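Local coordinates for fatty acid binding protein homolog (Echinococcus granulosus, PDB 1O8V), which binds long-chain fatty acids inside a beta-barrel and has been implicated in the acquisition, storage and transport of lipids in this parasite, at the palmitic acid site. Numbering follows the deposited sequence.

The palmitic acid site. Residues 17, 21, 34, 37, 57, 59, 77-78, 80, 97, 106, 108, 117, 119, 128, 130. With PLM (palmitic acid), chain B.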
# COMPACT_ATOMS: atom_id res chain seq x y z
N PHE A 17 9.41 0.74 7.86
CA PHE A 17 8.12 0.09 8.03
C PHE A 17 7.89 -0.33 9.47
O PHE A 17 6.74 -0.35 9.94
CB PHE A 17 7.99 -1.13 7.12
CG PHE A 17 6.58 -1.62 6.89
CD1 PHE A 17 5.60 -0.76 6.43
CD2 PHE A 17 6.26 -2.95 7.07
CE1 PHE A 17 4.34 -1.22 6.16
CE2 PHE A 17 4.98 -3.43 6.83
CZ PHE A 17 4.03 -2.57 6.37
N MET A 21 4.53 0.56 11.65
CA MET A 21 3.71 -0.43 12.35
C MET A 21 3.64 -0.14 13.86
O MET A 21 2.60 -0.34 14.48
CB MET A 21 4.28 -1.85 12.11
CG MET A 21 4.07 -2.37 10.70
SD MET A 21 4.51 -4.11 10.50
CE MET A 21 6.29 -4.01 10.67
N GLY A 34 5.70 -8.59 9.54
CA GLY A 34 5.68 -7.47 8.63
C GLY A 34 7.07 -7.01 8.24
O GLY A 34 7.27 -6.51 7.13
N VAL A 37 8.59 -9.88 5.54
CA VAL A 37 7.99 -10.23 4.25
C VAL A 37 8.30 -9.23 3.14
O VAL A 37 8.52 -8.03 3.37
CB VAL A 37 6.47 -10.50 4.37
CG1 VAL A 37 6.19 -11.61 5.38
CG2 VAL A 37 5.70 -9.26 4.69
N SER A 57 1.96 -12.49 -0.24
CA SER A 57 3.16 -12.78 0.55
C SER A 57 2.95 -14.04 1.40
O SER A 57 1.84 -14.57 1.48
CB SER A 57 3.54 -11.60 1.45
OG SER A 57 2.71 -11.51 2.60
N PHE A 59 2.70 -14.12 4.44
CA PHE A 59 1.70 -13.77 5.47
C PHE A 59 0.26 -14.13 5.05
O PHE A 59 -0.44 -14.86 5.75
CB PHE A 59 1.82 -12.28 5.78
CG PHE A 59 1.00 -11.81 6.95
CD1 PHE A 59 0.75 -12.62 8.05
CD2 PHE A 59 0.49 -10.51 6.94
CE1 PHE A 59 -0.01 -12.14 9.13
CE2 PHE A 59 -0.26 -10.04 8.01
CZ PHE A 59 -0.50 -10.85 9.10
N PRO A 77 -3.69 -5.22 6.27
CA PRO A 77 -3.10 -6.54 6.51
C PRO A 77 -3.06 -6.92 7.99
O PRO A 77 -3.11 -8.10 8.26
CB PRO A 77 -1.70 -6.41 5.94
CG PRO A 77 -1.84 -5.40 4.87
CD PRO A 77 -2.77 -4.38 5.48
N ASP A 78 -2.97 -5.95 8.91
CA ASP A 78 -2.95 -6.20 10.35
C ASP A 78 -4.36 -6.20 10.96
O ASP A 78 -4.52 -6.22 12.17
CB ASP A 78 -2.06 -5.17 11.07
CG ASP A 78 -2.55 -3.79 10.91
OD1 ASP A 78 -2.73 -3.34 9.76
OD2 ASP A 78 -2.78 -3.06 11.89
N ARG A 80 -7.06 -3.91 10.76
CA ARG A 80 -7.79 -2.73 11.14
C ARG A 80 -8.80 -2.44 10.06
O ARG A 80 -8.48 -2.50 8.87
CB ARG A 80 -6.87 -1.51 11.29
CG ARG A 80 -6.05 -1.48 12.56
CD ARG A 80 -5.00 -0.34 12.60
NE ARG A 80 -3.98 -0.62 11.60
CZ ARG A 80 -3.71 0.13 10.53
NH1 ARG A 80 -4.33 1.27 10.33
NH2 ARG A 80 -2.84 -0.32 9.65
N GLN A 97 -5.77 6.03 4.50
CA GLN A 97 -6.44 5.00 5.31
C GLN A 97 -6.68 5.58 6.70
O GLN A 97 -5.74 5.77 7.47
CB GLN A 97 -5.57 3.75 5.46
CG GLN A 97 -5.24 3.05 4.18
CD GLN A 97 -4.25 1.96 4.36
OE1 GLN A 97 -3.29 2.11 5.13
NE2 GLN A 97 -4.40 0.89 3.58
N ILE A 106 -0.34 6.96 2.07
CA ILE A 106 0.53 6.21 1.17
C ILE A 106 0.59 6.99 -0.15
O ILE A 106 -0.41 7.48 -0.65
CB ILE A 106 -0.03 4.78 0.92
CG1 ILE A 106 -0.30 4.08 2.24
CG2 ILE A 106 0.91 3.99 0.05
CD1 ILE A 106 -1.17 2.84 2.10
N ARG A 108 2.28 6.38 -4.02
CA ARG A 108 3.02 5.50 -4.92
C ARG A 108 3.41 6.28 -6.15
O ARG A 108 2.58 6.97 -6.73
CB ARG A 108 2.17 4.30 -5.31
CG ARG A 108 1.86 3.37 -4.11
CD ARG A 108 0.99 2.18 -4.43
NE ARG A 108 0.82 1.36 -3.24
CZ ARG A 108 -0.24 1.39 -2.45
NH1 ARG A 108 -1.25 2.18 -2.69
NH2 ARG A 108 -0.24 0.65 -1.36
N ALA A 117 6.79 3.31 -2.87
CA ALA A 117 5.63 3.55 -2.00
C ALA A 117 6.11 4.22 -0.74
O ALA A 117 6.83 3.59 0.06
CB ALA A 117 4.96 2.26 -1.66
N VAL A 119 5.08 5.68 2.86
CA VAL A 119 4.04 5.48 3.85
C VAL A 119 4.34 6.41 5.01
O VAL A 119 5.46 6.41 5.56
CB VAL A 119 4.02 4.02 4.35
CG1 VAL A 119 2.89 3.77 5.32
CG2 VAL A 119 3.94 3.07 3.18
N ARG A 128 9.16 1.96 0.62
CA ARG A 128 9.21 0.59 0.11
C ARG A 128 9.36 0.62 -1.40
O ARG A 128 8.54 1.22 -2.10
CB ARG A 128 7.96 -0.18 0.52
CG ARG A 128 7.96 -0.45 2.02
CD ARG A 128 6.59 -0.65 2.62
NE ARG A 128 5.99 -1.96 2.40
CZ ARG A 128 6.31 -3.08 3.03
NH1 ARG A 128 7.35 -3.18 3.85
NH2 ARG A 128 5.58 -4.18 2.77
N TYR A 130 9.89 -1.20 -5.10
CA TYR A 130 9.48 -2.38 -5.85
C TYR A 130 10.07 -2.32 -7.26
O TYR A 130 10.28 -1.24 -7.79
CB TYR A 130 7.97 -2.41 -6.03
CG TYR A 130 7.12 -2.61 -4.79
CD1 TYR A 130 6.92 -1.58 -3.87
CD2 TYR A 130 6.49 -3.82 -4.56
CE1 TYR A 130 6.11 -1.78 -2.75
CE2 TYR A 130 5.68 -4.01 -3.46
CZ TYR A 130 5.51 -3.01 -2.55
OH TYR A 130 4.69 -3.28 -1.48
C1 PLM B . 2.98 -0.84 0.33
O1 PLM B . 4.15 -1.39 0.24
O2 PLM B . 2.23 -0.87 -0.75
C2 PLM B . 2.57 -0.18 1.64
C3 PLM B . 1.25 -0.71 2.18
C4 PLM B . 1.04 -0.14 3.59
C5 PLM B . -0.33 -0.54 4.13
C6 PLM B . -0.66 0.10 5.48
C7 PLM B . 0.24 -0.28 6.66
C8 PLM B . -0.32 -1.49 7.37
C9 PLM B . 0.57 -2.06 8.45
CA PLM B . 0.34 -3.55 8.58
CB PLM B . 1.60 -4.37 8.48
CC PLM B . 1.36 -5.88 8.48
CD PLM B . 2.35 -6.59 7.58
CE PLM B . 1.81 -6.98 6.21
CF PLM B . 2.92 -7.55 5.34
CG PLM B . 2.47 -7.96 3.94
O HOH W 1 3.20 -0.35 -3.03
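Palmitic acid lies bent into a U within the barrel, its carboxylate held by the Arg-Arg-Tyr triad of the fatty-acid-binding proteins. Carboxylate O1 accepts from both the phenol OH of Tyr130, at 2.6 Å in the plane of the ring, and Arg128 NE, at 2.9 Å. Arg128 bends at chi3 (78°), and its NE, not a terminal NH, makes this salt bridge, in the guanidinium plane. The other oxygen, O2, takes an almost straight, in-plane bond from Arg108 NH2 (3.0 Å, 174° at H). The Arg108 chain is extended to NE, and NE holds water 1, which also bonds O2. The two arginines would favour an ionised carboxylate.

Along the tail, Phe17 turns its CZ tip to methylene CB (3.7 Å), and Met21 SD touches the same carbon. Pro77 CB packs on CE from the flank opposite Phe17, while Val37 CG2 presses on CF near the methyl end (3.3 Å).

First-shell groups also brace one another: the Phe17 ring has Met21 CG and Arg128 NH1 on opposite faces, both toward the rim, and Ile106 CG2 sits centrally over the Arg108 guanidinium. Arg80 grips Asp78 side-on, NE to OD2 (2.7 Å, in plane) and NH2 to OD1, which steadies the pair where Arg80 NH2 and Asp78 OD1 lie against the chain's turn at C8 to CA.

The headgroup is anchored on strands 103-111 and 124-132; the tail curls beneath helices 17-24 and 28-36, which cap the barrel.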